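PDB 3UCJ: carbonic anhydrase from Coccomyxa sp. PA, which probably catalyses the reversible hydration of carbon dioxide to hydrogencarbonate, as a zinc-dependent enzyme of the beta class with one zinc ion per subunit. Local coordinates for residues E87-V90 with D91-I95; P169-Q172 with A173-R177. All coordinates share one frame; numbering follows the deposited sequence. Where two conformers were deposited one is given.

Interaction 1. Residues E87-V90 with D91-I95; sequences EYTV and DHLKI. With AZM (5-acetamido-1,3,4-thiadiazole-2-sulfonamide), chain I.
Tyr-88 and Leu-93 are linked by an i to i+5 backbone bond where helix 80-92 takes a wider, pi-type turn. Leu-93 N lies 3.0 Å from Tyr-88 O, in the carbonyl plane; His-92 N donates to the same oxygen from above that plane. Further on, Ile-95 N donates to Thr-89 O, and Lys-94 takes a positive phi (53°), so the chain turns out of the helix.

Tyr-88 CG is anti to the backbone N (chi1 -177°), which carries the ring alongside the following turn, against His-92 and Leu-93. Leu-93 CG reaches Tyr-88 CE2 at 3.6 Å, and in the conformer given His-92 CB also comes against the ring. Over one ring face lies the thiadiazole of AZM, with its C2 offset toward the rim and 3.3 Å from Tyr-88 CE1. Tyr-88 OH lies 3.0 Å from AZM N2 and is hydrogen-bonded to a glycerol, probably from the crystallisation liquor. A serine here would probably leave the thiadiazole without its flat support and Leu-93 without its apolar neighbour.

Elsewhere in the turn, Ile-95 CG2 packs on Thr-89 CB at 3.9 Å. Water 2 donates to Glu-87 OE2 (3.0 Å) and Asp-91 OD2 (2.7 Å), a bridge that probably softens the repulsion between the two nearby carboxylates. The Glu-87 carboxylate is hydrogen-bonded to Thr-123 OG1 and Val-122 N of the second subunit, and Asp-91 forms a salt bridge with Arg-177.

This is a helix C-terminus with a pi-type turn. Tyr-88, Gln-38 and Phe-66 line a second acetazolamide pocket, apart from the zinc site.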
ATOM      1  N   GLU A  87       3.512  -9.296 -12.184  1.00 26.08           N
ATOM      2  CA  GLU A  87       3.597 -10.742 -11.831  1.00 25.26           C
ATOM      3  C   GLU A  87       2.676 -11.572 -12.766  1.00 29.24           C
ATOM      4  O   GLU A  87       3.140 -12.591 -13.369  1.00 29.81           O
ATOM      5  CB  GLU A  87       3.115 -10.991 -10.407  1.00 27.45           C
ATOM      6  CG  GLU A  87       3.249 -12.452 -10.011  1.00 26.47           C
ATOM      7  CD  GLU A  87       2.792 -12.694  -8.562  1.00 27.60           C
ATOM      8  OE1 GLU A  87       1.585 -12.847  -8.414  1.00 29.55           O
ATOM      9  OE2 GLU A  87       3.601 -12.843  -7.626  1.00 32.53           O
ATOM     10  N   TYR A  88       1.441 -11.145 -12.976  1.00 27.73           N
ATOM     11  CA  TYR A  88       0.521 -11.903 -13.834  1.00 29.52           C
ATOM     12  C   TYR A  88       1.045 -12.055 -15.299  1.00 31.20           C
ATOM     13  O   TYR A  88       1.014 -13.176 -15.872  1.00 30.95           O
ATOM     14  CB  TYR A  88      -0.921 -11.363 -13.798  1.00 30.32           C
ATOM     15  CG  TYR A  88      -1.806 -12.253 -14.662  1.00 29.48           C
ATOM     16  CD1 TYR A  88      -2.058 -13.563 -14.251  1.00 32.00           C
ATOM     17  CD2 TYR A  88      -2.305 -11.799 -15.860  1.00 26.99           C
ATOM     18  CE1 TYR A  88      -2.845 -14.451 -15.054  1.00 34.83           C
ATOM     19  CE2 TYR A  88      -3.128 -12.639 -16.661  1.00 33.73           C
ATOM     20  CZ  TYR A  88      -3.342 -14.010 -16.222  1.00 31.20           C
ATOM     21  OH  TYR A  88      -4.129 -14.820 -17.048  1.00 36.20           O
ATOM     22  N   THR A  89       1.541 -10.949 -15.862  1.00 28.36           N
ATOM     23  CA  THR A  89       2.006 -10.927 -17.224  1.00 28.87           C
ATOM     24  C   THR A  89       3.290 -11.738 -17.379  1.00 29.71           C
ATOM     25  O   THR A  89       3.383 -12.483 -18.374  1.00 32.62           O
ATOM     26  CB  THR A  89       2.263  -9.516 -17.842  1.00 27.66           C
ATOM     27  OG1 THR A  89       3.174  -8.836 -16.984  1.00 26.44           O
ATOM     28  CG2 THR A  89       0.886  -8.774 -17.963  1.00 29.50           C
ATOM     29  N   VAL A  90       4.229 -11.615 -16.442  1.00 29.35           N
ATOM     30  CA  VAL A  90       5.529 -12.259 -16.620  1.00 29.25           C
ATOM     31  C   VAL A  90       5.367 -13.773 -16.324  1.00 31.47           C
ATOM     32  O   VAL A  90       5.902 -14.640 -17.067  1.00 31.15           O
ATOM     33  CB  VAL A  90       6.622 -11.639 -15.722  1.00 27.98           C
ATOM     34  CG1 VAL A  90       7.875 -12.468 -15.699  1.00 30.27           C
ATOM     35  CG2 VAL A  90       6.986 -10.156 -16.165  1.00 24.40           C
ATOM     36  N   ASP A  91       4.685 -14.086 -15.237  1.00 30.18           N
ATOM     37  CA  ASP A  91       4.669 -15.467 -14.753  1.00 32.49           C
ATOM     38  C   ASP A  91       3.611 -16.330 -15.435  1.00 34.17           C
ATOM     39  O   ASP A  91       3.831 -17.584 -15.644  1.00 36.05           O
ATOM     40  CB  ASP A  91       4.465 -15.526 -13.264  1.00 31.38           C
ATOM     41  CG  ASP A  91       5.642 -14.992 -12.476  1.00 31.94           C
ATOM     42  OD1 ASP A  91       6.701 -14.635 -13.034  1.00 37.11           O
ATOM     43  OD2 ASP A  91       5.556 -15.021 -11.234  1.00 34.17           O
ATOM     44  N   HIS A  92       2.459 -15.764 -15.787  1.00 33.20           N
ATOM     45  CA  HIS A  92       1.384 -16.558 -16.323  0.50 32.06           C
ATOM     46  C   HIS A  92       1.189 -16.346 -17.779  1.00 33.57           C
ATOM     47  O   HIS A  92       1.099 -17.296 -18.568  1.00 33.61           O
ATOM     48  CB  HIS A  92       0.093 -16.249 -15.598  0.50 31.26           C
ATOM     49  CG  HIS A  92       0.076 -16.712 -14.189  0.50 27.25           C
ATOM     50  ND1 HIS A  92      -0.471 -17.918 -13.810  0.50 34.45           N
ATOM     51  CD2 HIS A  92       0.471 -16.102 -13.051  0.50 24.32           C
ATOM     52  CE1 HIS A  92      -0.400 -18.043 -12.495  0.50 27.19           C
ATOM     53  NE2 HIS A  92       0.182 -16.959 -12.015  0.50 28.75           N
ATOM     54  N   LEU A  93       1.168 -15.106 -18.209  1.00 32.28           N
ATOM     55  CA  LEU A  93       1.034 -14.915 -19.644  1.00 32.86           C
ATOM     56  C   LEU A  93       2.339 -15.149 -20.459  1.00 33.32           C
ATOM     57  O   LEU A  93       2.248 -15.238 -21.698  1.00 34.10           O
ATOM     58  CB  LEU A  93       0.492 -13.539 -19.943  1.00 33.35           C
ATOM     59  CG  LEU A  93      -0.930 -13.293 -19.401  1.00 32.51           C
ATOM     60  CD1 LEU A  93      -1.411 -11.933 -19.925  1.00 31.06           C
ATOM     61  CD2 LEU A  93      -1.967 -14.409 -19.900  1.00 29.92           C
ATOM     62  N   LYS A  94       3.487 -15.067 -19.770  1.00 34.87           N
ATOM     63  CA  LYS A  94       4.838 -15.135 -20.338  1.00 35.26           C
ATOM     64  C   LYS A  94       4.981 -14.137 -21.454  1.00 36.94           C
ATOM     65  O   LYS A  94       5.375 -14.462 -22.608  1.00 34.32           O
ATOM     66  CB  LYS A  94       5.195 -16.600 -20.770  1.00 37.27           C
ATOM     67  CG  LYS A  94       4.939 -17.596 -19.676  1.00 43.33           C
ATOM     68  CD  LYS A  94       4.821 -19.048 -20.293  1.00 58.30           C
ATOM     69  CE  LYS A  94       4.305 -20.108 -19.290  1.00 64.15           C
ATOM     70  NZ  LYS A  94       5.446 -20.542 -18.418  1.00 68.42           N
ATOM     71  N   ILE A  95       4.720 -12.860 -21.139  1.00 31.96           N
ATOM     72  CA  ILE A  95       4.894 -11.844 -22.131  1.00 32.51           C
ATOM     73  C   ILE A  95       6.412 -11.830 -22.381  1.00 31.44           C
ATOM     74  O   ILE A  95       7.206 -12.316 -21.524  1.00 33.20           O
ATOM     75  CB  ILE A  95       4.518 -10.385 -21.546  1.00 30.70           C
ATOM     76  CG1 ILE A  95       5.262 -10.265 -20.212  1.00 30.44           C
ATOM     77  CG2 ILE A  95       3.017 -10.196 -21.568  1.00 30.79           C
ATOM     78  CD1 ILE A  95       5.700  -8.781 -19.970  1.00 37.33           C
TER
HETATM   79  C1  AZM I 229      -6.480 -11.504 -15.502  1.00 31.35           C
HETATM   80  C2  AZM I 229      -5.755 -13.338 -14.097  1.00 37.49           C
HETATM   81  C3  AZM I 229      -5.100 -13.861 -11.886  1.00 40.67           C
HETATM   82  C4  AZM I 229      -4.505 -14.822 -10.897  1.00 37.38           C
HETATM   83  N1  AZM I 229      -8.344 -10.152 -16.910  1.00 24.45           N
HETATM   84  N2  AZM I 229      -6.239 -13.771 -15.242  1.00 30.33           N
HETATM   85  N3  AZM I 229      -6.649 -12.682 -16.161  1.00 33.33           N
HETATM   86  N4  AZM I 229      -5.409 -14.254 -13.131  1.00 33.18           N
HETATM   87  O1  AZM I 229      -5.933  -9.958 -17.425  1.00 31.15           O
HETATM   88  O2  AZM I 229      -6.692  -9.200 -15.132  1.00 34.32           O
HETATM   89  O3  AZM I 229      -5.319 -12.705 -11.513  1.00 41.87           O
HETATM   90  S1  AZM I 229      -6.880 -10.060 -16.354  1.00 31.06           S
HETATM   91  S2  AZM I 229      -5.808 -11.651 -13.930  1.00 33.42           S
HETATM   92  O   HOH W   1       0.755 -15.847  -9.524  1.00 44.69           O
HETATM   93  O   HOH W   2       6.006 -14.281  -8.715  1.00 53.10           O

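Interaction 2. Residues P169-Q172 with A173-R177; sequences PIVQ and AAWAR
Val-171 and Trp-175 stand one turn apart on the short helix 169-176, which lies ahead of strand 182-189 in the beta-carbonic anhydrase fold. Regular i to i+4 bonds run through the helix: Ala-173 N to Pro-169 O, Ala-174 N to Ile-170 O, Trp-175 N to Val-171 O and Ala-176 N to Gln-172 O. The Trp-175 bond is nearly straight, at 175°.

The valine and the indole lie side by side and point the same way. Val-171 CG1 sits over the face of the six-membered ring, 3.9 Å from its centroid and 14° off the normal, a CH-pi contact. Trp-175 CG is beside its own backbone N (chi1 -71°), which brings the indole back over the preceding turn. Gln-172 approaches the same ring obliquely, with NE2 3.7 Å from Trp-175 CE3 and its amide plane steep to the ring. That NE2 is bonded to Cys-166 O, and Trp-175 NE1 to Leu-181 O, so both polar groups are held by neighbouring backbone.

On another side of the helix, the Arg-177 guanidinium folds back, with Ala-174 CA 3.6 Å above its plane, over its centre. Water 3 donates to Ile-170 O (2.8 Å) and accepts from Arg-177 NH1 (2.9 Å).

Pro-169, Gln-172 and Ala-176 pack on the third subunit. The Val-171/Trp-175 pair itself is a local i to i+4 aliphatic-aromatic contact on an alpha-helix.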
ATOM      1  N   PRO A 169      11.502  -8.121  -8.087  1.00 28.09           N
ATOM      2  CA  PRO A 169      11.675  -9.564  -7.816  1.00 27.66           C
ATOM      3  C   PRO A 169      11.118 -10.396  -8.940  1.00 28.23           C
ATOM      4  O   PRO A 169      11.679 -11.477  -9.216  1.00 31.42           O
ATOM      5  CB  PRO A 169      10.894  -9.787  -6.495  1.00 29.43           C
ATOM      6  CG  PRO A 169      10.983  -8.419  -5.786  1.00 28.01           C
ATOM      7  CD  PRO A 169      10.868  -7.421  -6.954  1.00 29.51           C
ATOM      8  N   ILE A 170      10.075  -9.946  -9.593  1.00 28.32           N
ATOM      9  CA  ILE A 170       9.381 -10.667 -10.637  1.00 28.53           C
ATOM     10  C   ILE A 170      10.350 -10.804 -11.828  1.00 30.42           C
ATOM     11  O   ILE A 170      10.518 -11.902 -12.341  1.00 28.51           O
ATOM     12  CB  ILE A 170       8.116  -9.901 -11.150  1.00 30.69           C
ATOM     13  CG1 ILE A 170       7.013  -9.698 -10.025  1.00 27.87           C
ATOM     14  CG2 ILE A 170       7.564 -10.575 -12.440  1.00 25.53           C
ATOM     15  CD1 ILE A 170       6.818 -10.825  -9.120  1.00 39.13           C
ATOM     16  N   VAL A 171      10.906  -9.674 -12.297  1.00 28.26           N
ATOM     17  CA  VAL A 171      11.811  -9.724 -13.489  1.00 29.41           C
ATOM     18  C   VAL A 171      13.099 -10.484 -13.189  1.00 30.19           C
ATOM     19  O   VAL A 171      13.619 -11.237 -14.088  1.00 31.02           O
ATOM     20  CB  VAL A 171      12.075  -8.309 -14.030  1.00 29.80           C
ATOM     21  CG1 VAL A 171      13.199  -8.330 -15.063  1.00 26.27           C
ATOM     22  CG2 VAL A 171      10.854  -7.769 -14.629  1.00 28.79           C
ATOM     23  N   GLN A 172      13.606 -10.294 -11.968  1.00 29.79           N
ATOM     24  CA  GLN A 172      14.845 -10.882 -11.536  1.00 32.21           C
ATOM     25  C   GLN A 172      14.638 -12.415 -11.461  1.00 34.22           C
ATOM     26  O   GLN A 172      15.509 -13.179 -11.930  1.00 33.36           O
ATOM     27  CB  GLN A 172      15.325 -10.379 -10.212  1.00 30.27           C
ATOM     28  CG  GLN A 172      16.075  -9.015 -10.316  1.00 26.65           C
ATOM     29  CD  GLN A 172      17.400  -9.188 -11.099  1.00 33.19           C
ATOM     30  OE1 GLN A 172      18.169 -10.146 -10.833  1.00 29.74           O
ATOM     31  NE2 GLN A 172      17.655  -8.294 -12.052  1.00 29.27           N
ATOM     32  N   ALA A 173      13.491 -12.852 -10.934  1.00 32.96           N
ATOM     33  CA  ALA A 173      13.212 -14.283 -10.863  1.00 33.86           C
ATOM     34  C   ALA A 173      13.089 -14.875 -12.290  1.00 34.82           C
ATOM     35  O   ALA A 173      13.595 -15.994 -12.500  1.00 36.64           O
ATOM     36  CB  ALA A 173      11.968 -14.574  -9.961  1.00 33.18           C
ATOM     37  N   ALA A 174      12.497 -14.157 -13.242  1.00 32.43           N
ATOM     38  CA  ALA A 174      12.238 -14.614 -14.571  1.00 33.63           C
ATOM     39  C   ALA A 174      13.575 -14.757 -15.314  1.00 35.30           C
ATOM     40  O   ALA A 174      13.846 -15.812 -15.969  1.00 35.00           O
ATOM     41  CB  ALA A 174      11.379 -13.688 -15.313  1.00 32.87           C
ATOM     42  N   TRP A 175      14.411 -13.736 -15.208  1.00 35.14           N
ATOM     43  CA  TRP A 175      15.780 -13.850 -15.732  1.00 35.98           C
ATOM     44  C   TRP A 175      16.540 -15.038 -15.096  1.00 37.41           C
ATOM     45  O   TRP A 175      17.227 -15.767 -15.810  1.00 37.76           O
ATOM     46  CB  TRP A 175      16.557 -12.540 -15.593  1.00 34.52           C
ATOM     47  CG  TRP A 175      16.091 -11.423 -16.526  1.00 33.72           C
ATOM     48  CD1 TRP A 175      15.304 -11.542 -17.620  1.00 33.98           C
ATOM     49  CD2 TRP A 175      16.482 -10.029 -16.452  1.00 31.16           C
ATOM     50  NE1 TRP A 175      15.164 -10.324 -18.231  1.00 32.24           N
ATOM     51  CE2 TRP A 175      15.889  -9.382 -17.534  1.00 29.88           C
ATOM     52  CE3 TRP A 175      17.325  -9.299 -15.576  1.00 29.97           C
ATOM     53  CZ2 TRP A 175      16.034  -8.006 -17.758  1.00 27.95           C
ATOM     54  CZ3 TRP A 175      17.517  -7.950 -15.835  1.00 30.44           C
ATOM     55  CH2 TRP A 175      16.890  -7.325 -16.907  1.00 28.45           C
ATOM     56  N   ALA A 176      16.438 -15.251 -13.790  1.00 38.06           N
ATOM     57  CA  ALA A 176      17.180 -16.327 -13.153  1.00 39.60           C
ATOM     58  C   ALA A 176      16.760 -17.704 -13.652  1.00 41.50           C
ATOM     59  O   ALA A 176      17.551 -18.658 -13.486  1.00 40.31           O
ATOM     60  CB  ALA A 176      17.098 -16.291 -11.626  1.00 38.11           C
ATOM     61  N   ARG A 177      15.538 -17.839 -14.182  1.00 40.41           N
ATOM     62  CA  ARG A 177      15.069 -19.145 -14.694  1.00 41.73           C
ATOM     63  C   ARG A 177      15.204 -19.229 -16.207  1.00 42.48           C
ATOM     64  O   ARG A 177      14.702 -20.162 -16.842  1.00 42.43           O
ATOM     65  CB  ARG A 177      13.631 -19.489 -14.174  1.00 40.55           C
ATOM     66  CG  ARG A 177      12.477 -18.670 -14.820  1.00 41.62           C
ATOM     67  CD  ARG A 177      11.081 -18.931 -14.145  1.00 42.16           C
ATOM     68  NE  ARG A 177      10.065 -18.016 -14.673  1.00 41.87           N
ATOM     69  CZ  ARG A 177       9.523 -16.973 -13.963  1.00 39.87           C
ATOM     70  NH1 ARG A 177       9.840 -16.748 -12.694  1.00 35.79           N
ATOM     71  NH2 ARG A 177       8.633 -16.189 -14.556  1.00 34.87           N
TER
HETATM   72  O   HOH W   3       8.940 -14.194 -11.732  1.00 33.66           O

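How the interactions relate
From the N terminus, helix 80-92 comes first, and interaction 1 ends it just before strand 97-103. The chain then runs through that strand and the long helix 146-167 before interaction 2 opens on helix 169-176, which leads on to strand 182-189. The two contacts are in series and neither nests in nor crosses the other. Each is local and closes only a turn of its own helix. The centres of interaction 1 and interaction 2 lie about 11 Å apart, and the two touch. Asp-91 OD1 and Arg-177 NH2 form a salt bridge of 2.9 Å, and Val-90 packs against Ile-170 and Ala-174. The two helices are thereby tied side against side, with the salt bridge near their C-terminal ends.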